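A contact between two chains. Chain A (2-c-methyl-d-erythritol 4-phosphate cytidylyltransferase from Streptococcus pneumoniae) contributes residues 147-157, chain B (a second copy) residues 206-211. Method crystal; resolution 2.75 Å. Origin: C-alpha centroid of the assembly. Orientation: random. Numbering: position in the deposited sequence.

Chain A, residues 147-157: IVESTNGQFIT
Chain B (206-211) KDVALA

Chain A enters as a strand, Ile A147 to Glu A149, with phi/psi near -110/140. Ile A147 stays out of reach, whereas Val A148 (chi1 154°, t) points toward chain B and brings CG1 to 4.0 Å from CD2 of Leu B210. Glu A149 points away and is partly exposed, which suits a charged side chain; its O receives N of Thr A157 at 3.2 Å, closing the loop.

Ser A150 (-160/108, chi1 t) organizes that loop: its OG accepts from N of Gly A153 (2.7 Å) and donates to O of Phe A155 (2.7 Å), and the same OG lies 3.6 Å from CD1 of Leu B210. Thr A151 N binds OG1 of Thr A157 at 2.8 Å. Asn A152 (chi1 p) uses its OD1 to accept from N of Gln A154 (2.7 Å) and N of Phe A155 (2.9 Å). Gly A153 turns at 84/25, where a CB would jam against the preceding carbonyl; its C sits 3.6 Å from CD1 of Leu B210. Gln A154 (-123/-44; m, t) points away, its polar side chain exposed.

The backbones now meet, roughly antiparallel, in a single beta bridge, Phe A155 with Ala B209, their CA atoms 3.7 Å apart. Two nearly linear hydrogen bonds frame it: N of Leu B210 to O of Gln A154 (2.9 Å, 169°) and N of Ile A156 to O of Val B208 (3.0 Å, 166°). Val B208 lies at -108/116 and Ala B209 at -92/160; the short side chain of Ala B209 points sideways, its CB 4.4 Å from CB of Phe A155. Phe A155 (-140/168, chi1 p, chi2 80°) places CB 3.3 Å from O of Val B208, while its ring leads away.

Ile A156 (-74/118; m, t) supplies buried apolar surface: CD1 is 3.8 Å from CG2 of Val B208, and CG1 3.9 Å from CD2 of Leu B210. Leu B210 (-89/146; m, t), pointing toward chain A, has the largest covered area, its branched end reaching both strand and loop.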

ATOM      1  N   ILE A 147      -3.139   6.357   4.862  1.00 58.28           N
ATOM      2  CA  ILE A 147      -2.558   7.208   3.823  1.00 55.34           C
ATOM      3  C   ILE A 147      -2.251   8.618   4.336  1.00 56.21           C
ATOM      4  O   ILE A 147      -3.093   9.275   4.964  1.00 58.41           O
ATOM      5  CB  ILE A 147      -3.448   7.243   2.542  1.00 53.43           C
ATOM      6  CG1 ILE A 147      -3.299   5.946   1.726  1.00 51.98           C
ATOM      7  CG2 ILE A 147      -3.172   8.484   1.690  1.00 51.70           C
ATOM      8  CD1 ILE A 147      -1.866   5.480   1.471  1.00 50.83           C
ATOM      9  N   VAL A 148      -1.026   9.061   4.059  1.00 54.90           N
ATOM     10  CA  VAL A 148      -0.506  10.337   4.532  1.00 55.63           C
ATOM     11  C   VAL A 148      -0.114  11.192   3.331  1.00 53.92           C
ATOM     12  O   VAL A 148       0.455  10.684   2.364  1.00 52.24           O
ATOM     13  CB  VAL A 148       0.694  10.115   5.498  1.00 56.60           C
ATOM     14  CG1 VAL A 148       1.637  11.301   5.504  1.00 59.61           C
ATOM     15  CG2 VAL A 148       0.187   9.842   6.912  1.00 56.27           C
ATOM     16  N   GLU A 149      -0.446  12.478   3.381  1.00 55.08           N
ATOM     17  CA  GLU A 149      -0.092  13.382   2.294  1.00 54.66           C
ATOM     18  C   GLU A 149       0.974  14.372   2.721  1.00 55.87           C
ATOM     19  O   GLU A 149       1.067  14.747   3.895  1.00 57.88           O
ATOM     20  CB  GLU A 149      -1.313  14.130   1.751  1.00 55.64           C
ATOM     21  CG  GLU A 149      -1.106  14.646   0.335  1.00 55.42           C
ATOM     22  CD  GLU A 149      -2.186  15.602  -0.108  1.00 57.93           C
ATOM     23  OE1 GLU A 149      -2.099  16.800   0.241  1.00 60.62           O
ATOM     24  OE2 GLU A 149      -3.114  15.152  -0.818  1.00 57.39           O
ATOM     25  N   SER A 150       1.778  14.788   1.754  1.00 55.21           N
ATOM     26  CA  SER A 150       2.793  15.787   1.978  1.00 56.47           C
ATOM     27  C   SER A 150       3.153  16.357   0.630  1.00 56.87           C
ATOM     28  O   SER A 150       3.783  15.678  -0.190  1.00 55.86           O
ATOM     29  CB  SER A 150       4.020  15.174   2.641  1.00 55.96           C
ATOM     30  OG  SER A 150       4.999  16.162   2.862  1.00 57.45           O
ATOM     31  N   THR A 151       2.726  17.597   0.396  1.00 59.00           N
ATOM     32  CA  THR A 151       3.036  18.300  -0.844  1.00 60.36           C
ATOM     33  C   THR A 151       4.523  18.615  -0.911  1.00 61.51           C
ATOM     34  O   THR A 151       5.102  18.670  -1.990  1.00 62.80           O
ATOM     35  CB  THR A 151       2.220  19.598  -0.999  1.00 63.24           C
ATOM     36  OG1 THR A 151       2.227  20.321   0.234  1.00 64.68           O
ATOM     37  CG2 THR A 151       0.784  19.290  -1.386  1.00 62.68           C
ATOM     38  N   ASN A 152       5.137  18.803   0.250  1.00 61.90           N
ATOM     39  CA  ASN A 152       6.551  19.148   0.326  1.00 63.41           C
ATOM     40  C   ASN A 152       7.450  17.935   0.509  1.00 61.68           C
ATOM     41  O   ASN A 152       8.559  17.893  -0.021  1.00 63.00           O
ATOM     42  CB  ASN A 152       6.804  20.184   1.432  1.00 65.40           C
ATOM     43  CG  ASN A 152       6.111  19.834   2.748  1.00 64.60           C
ATOM     44  OD1 ASN A 152       6.639  19.073   3.564  1.00 63.37           O
ATOM     45  ND2 ASN A 152       4.932  20.412   2.966  1.00 65.27           N
ATOM     46  N   GLY A 153       6.967  16.946   1.251  1.00 59.61           N
ATOM     47  CA  GLY A 153       7.770  15.768   1.560  1.00 58.72           C
ATOM     48  C   GLY A 153       8.681  15.989   2.753  1.00 59.83           C
ATOM     49  O   GLY A 153       9.721  15.343   2.880  1.00 60.06           O
ATOM     50  N   GLN A 154       8.290  16.909   3.628  1.00 60.91           N
ATOM     51  CA  GLN A 154       9.061  17.209   4.828  1.00 62.41           C
ATOM     52  C   GLN A 154       8.199  17.019   6.065  1.00 62.33           C
ATOM     53  O   GLN A 154       8.641  16.445   7.049  1.00 62.76           O
ATOM     54  CB  GLN A 154       9.618  18.633   4.773  1.00 64.58           C
ATOM     55  CG  GLN A 154      10.625  18.872   3.656  1.00 65.85           C
ATOM     56  CD  GLN A 154      11.235  20.268   3.700  1.00 69.25           C
ATOM     57  OE1 GLN A 154      11.347  20.941   2.674  1.00 70.79           O
ATOM     58  NE2 GLN A 154      11.634  20.709   4.895  1.00 71.52           N
ATOM     59  N   PHE A 155       6.966  17.509   5.999  1.00 62.65           N
ATOM     60  CA  PHE A 155       5.986  17.336   7.065  1.00 63.52           C
ATOM     61  C   PHE A 155       4.621  17.060   6.444  1.00 62.72           C
ATOM     62  O   PHE A 155       4.442  17.239   5.242  1.00 61.60           O
ATOM     63  CB  PHE A 155       5.938  18.575   7.976  1.00 66.37           C
ATOM     64  CG  PHE A 155       5.600  19.854   7.258  1.00 67.66           C
ATOM     65  CD1 PHE A 155       4.276  20.170   6.944  1.00 68.24           C
ATOM     66  CD2 PHE A 155       6.602  20.746   6.901  1.00 68.97           C
ATOM     67  CE1 PHE A 155       3.956  21.347   6.279  1.00 69.93           C
ATOM     68  CE2 PHE A 155       6.292  21.934   6.230  1.00 71.02           C
ATOM     69  CZ  PHE A 155       4.964  22.234   5.921  1.00 71.71           C
ATOM     70  N   ILE A 156       3.660  16.637   7.261  1.00 63.84           N
ATOM     71  CA  ILE A 156       2.317  16.312   6.770  1.00 63.61           C
ATOM     72  C   ILE A 156       1.507  17.560   6.412  1.00 65.80           C
ATOM     73  O   ILE A 156       1.232  18.396   7.273  1.00 68.78           O
ATOM     74  CB  ILE A 156       1.520  15.461   7.787  1.00 64.91           C
ATOM     75  CG1 ILE A 156       2.263  14.156   8.098  1.00 63.50           C
ATOM     76  CG2 ILE A 156       0.105  15.192   7.268  1.00 64.54           C
ATOM     77  CD1 ILE A 156       1.702  13.387   9.279  1.00 66.04           C
ATOM     78  N   THR A 157       1.125  17.671   5.140  1.00 65.00           N
ATOM     79  CA  THR A 157       0.262  18.758   4.685  1.00 67.50           C
ATOM     80  C   THR A 157      -1.202  18.390   4.895  1.00 68.55           C
ATOM     81  O   THR A 157      -2.032  19.255   5.185  1.00 71.87           O
ATOM     82  CB  THR A 157       0.485  19.101   3.204  1.00 66.77           C
ATOM     83  OG1 THR A 157       1.823  18.765   2.820  1.00 65.42           O
ATOM     84  CG2 THR A 157       0.240  20.600   2.962  1.00 70.72           C
TER
ATOM     85  N   LYS B 206      -0.640  20.717  14.251  1.00 77.41           N
ATOM     86  CA  LYS B 206       0.735  20.654  14.730  1.00 75.90           C
ATOM     87  C   LYS B 206       1.721  20.228  13.635  1.00 72.96           C
ATOM     88  O   LYS B 206       1.355  19.570  12.656  1.00 71.38           O
ATOM     89  CB  LYS B 206       0.863  19.792  16.002  1.00 76.12           C
ATOM     90  CG  LYS B 206       0.311  20.440  17.305  1.00 79.58           C
ATOM     91  CD  LYS B 206       1.034  21.753  17.685  1.00 81.07           C
ATOM     92  CE  LYS B 206       0.578  22.339  19.031  1.00 84.31           C
ATOM     93  NZ  LYS B 206       1.428  21.911  20.184  1.00 83.46           N
ATOM     94  N   ASP B 207       2.974  20.636  13.821  1.00 72.53           N
ATOM     95  CA  ASP B 207       4.048  20.440  12.853  1.00 70.47           C
ATOM     96  C   ASP B 207       4.687  19.066  13.040  1.00 68.34           C
ATOM     97  O   ASP B 207       5.645  18.908  13.801  1.00 68.63           O
ATOM     98  CB  ASP B 207       5.066  21.588  12.992  1.00 71.60           C
ATOM     99  CG  ASP B 207       6.444  21.245  12.458  1.00 70.27           C
ATOM    100  OD1 ASP B 207       7.428  21.568  13.156  1.00 71.80           O
ATOM    101  OD2 ASP B 207       6.557  20.674  11.354  1.00 69.04           O
ATOM    102  N   VAL B 208       4.127  18.080  12.343  1.00 66.70           N
ATOM    103  CA  VAL B 208       4.610  16.695  12.380  1.00 64.60           C
ATOM    104  C   VAL B 208       5.317  16.297  11.078  1.00 62.68           C
ATOM    105  O   VAL B 208       4.709  16.248  10.006  1.00 62.06           O
ATOM    106  CB  VAL B 208       3.483  15.688  12.773  1.00 64.55           C
ATOM    107  CG1 VAL B 208       2.134  16.140  12.261  1.00 65.91           C
ATOM    108  CG2 VAL B 208       3.801  14.276  12.295  1.00 62.71           C
ATOM    109  N   ALA B 209       6.611  16.018  11.202  1.00 62.14           N
ATOM    110  CA  ALA B 209       7.491  15.776  10.067  1.00 61.18           C
ATOM    111  C   ALA B 209       7.556  14.306   9.713  1.00 59.78           C
ATOM    112  O   ALA B 209       7.233  13.448  10.540  1.00 59.63           O
ATOM    113  CB  ALA B 209       8.883  16.295  10.361  1.00 62.13           C
ATOM    114  N   LEU B 210       7.987  14.033   8.480  1.00 59.14           N
ATOM    115  CA  LEU B 210       8.134  12.675   7.962  1.00 57.90           C
ATOM    116  C   LEU B 210       9.526  12.115   8.261  1.00 58.26           C
ATOM    117  O   LEU B 210      10.514  12.860   8.286  1.00 59.47           O
ATOM    118  CB  LEU B 210       7.888  12.645   6.449  1.00 57.43           C
ATOM    119  CG  LEU B 210       6.633  13.297   5.839  1.00 57.71           C
ATOM    120  CD1 LEU B 210       6.758  13.342   4.332  1.00 57.50           C
ATOM    121  CD2 LEU B 210       5.333  12.606   6.234  1.00 56.35           C
ATOM    122  N   ALA B 211       9.588  10.806   8.501  1.00 57.43           N
ATOM    123  CA  ALA B 211      10.856  10.083   8.602  1.00 57.84           C
ATOM    124  C   ALA B 211      10.924   9.038   7.496  1.00 57.02           C
ATOM    125  O   ALA B 211       9.961   8.301   7.269  1.00 55.89           O
ATOM    126  CB  ALA B 211      11.003   9.426   9.970  1.00 58.23           C
TER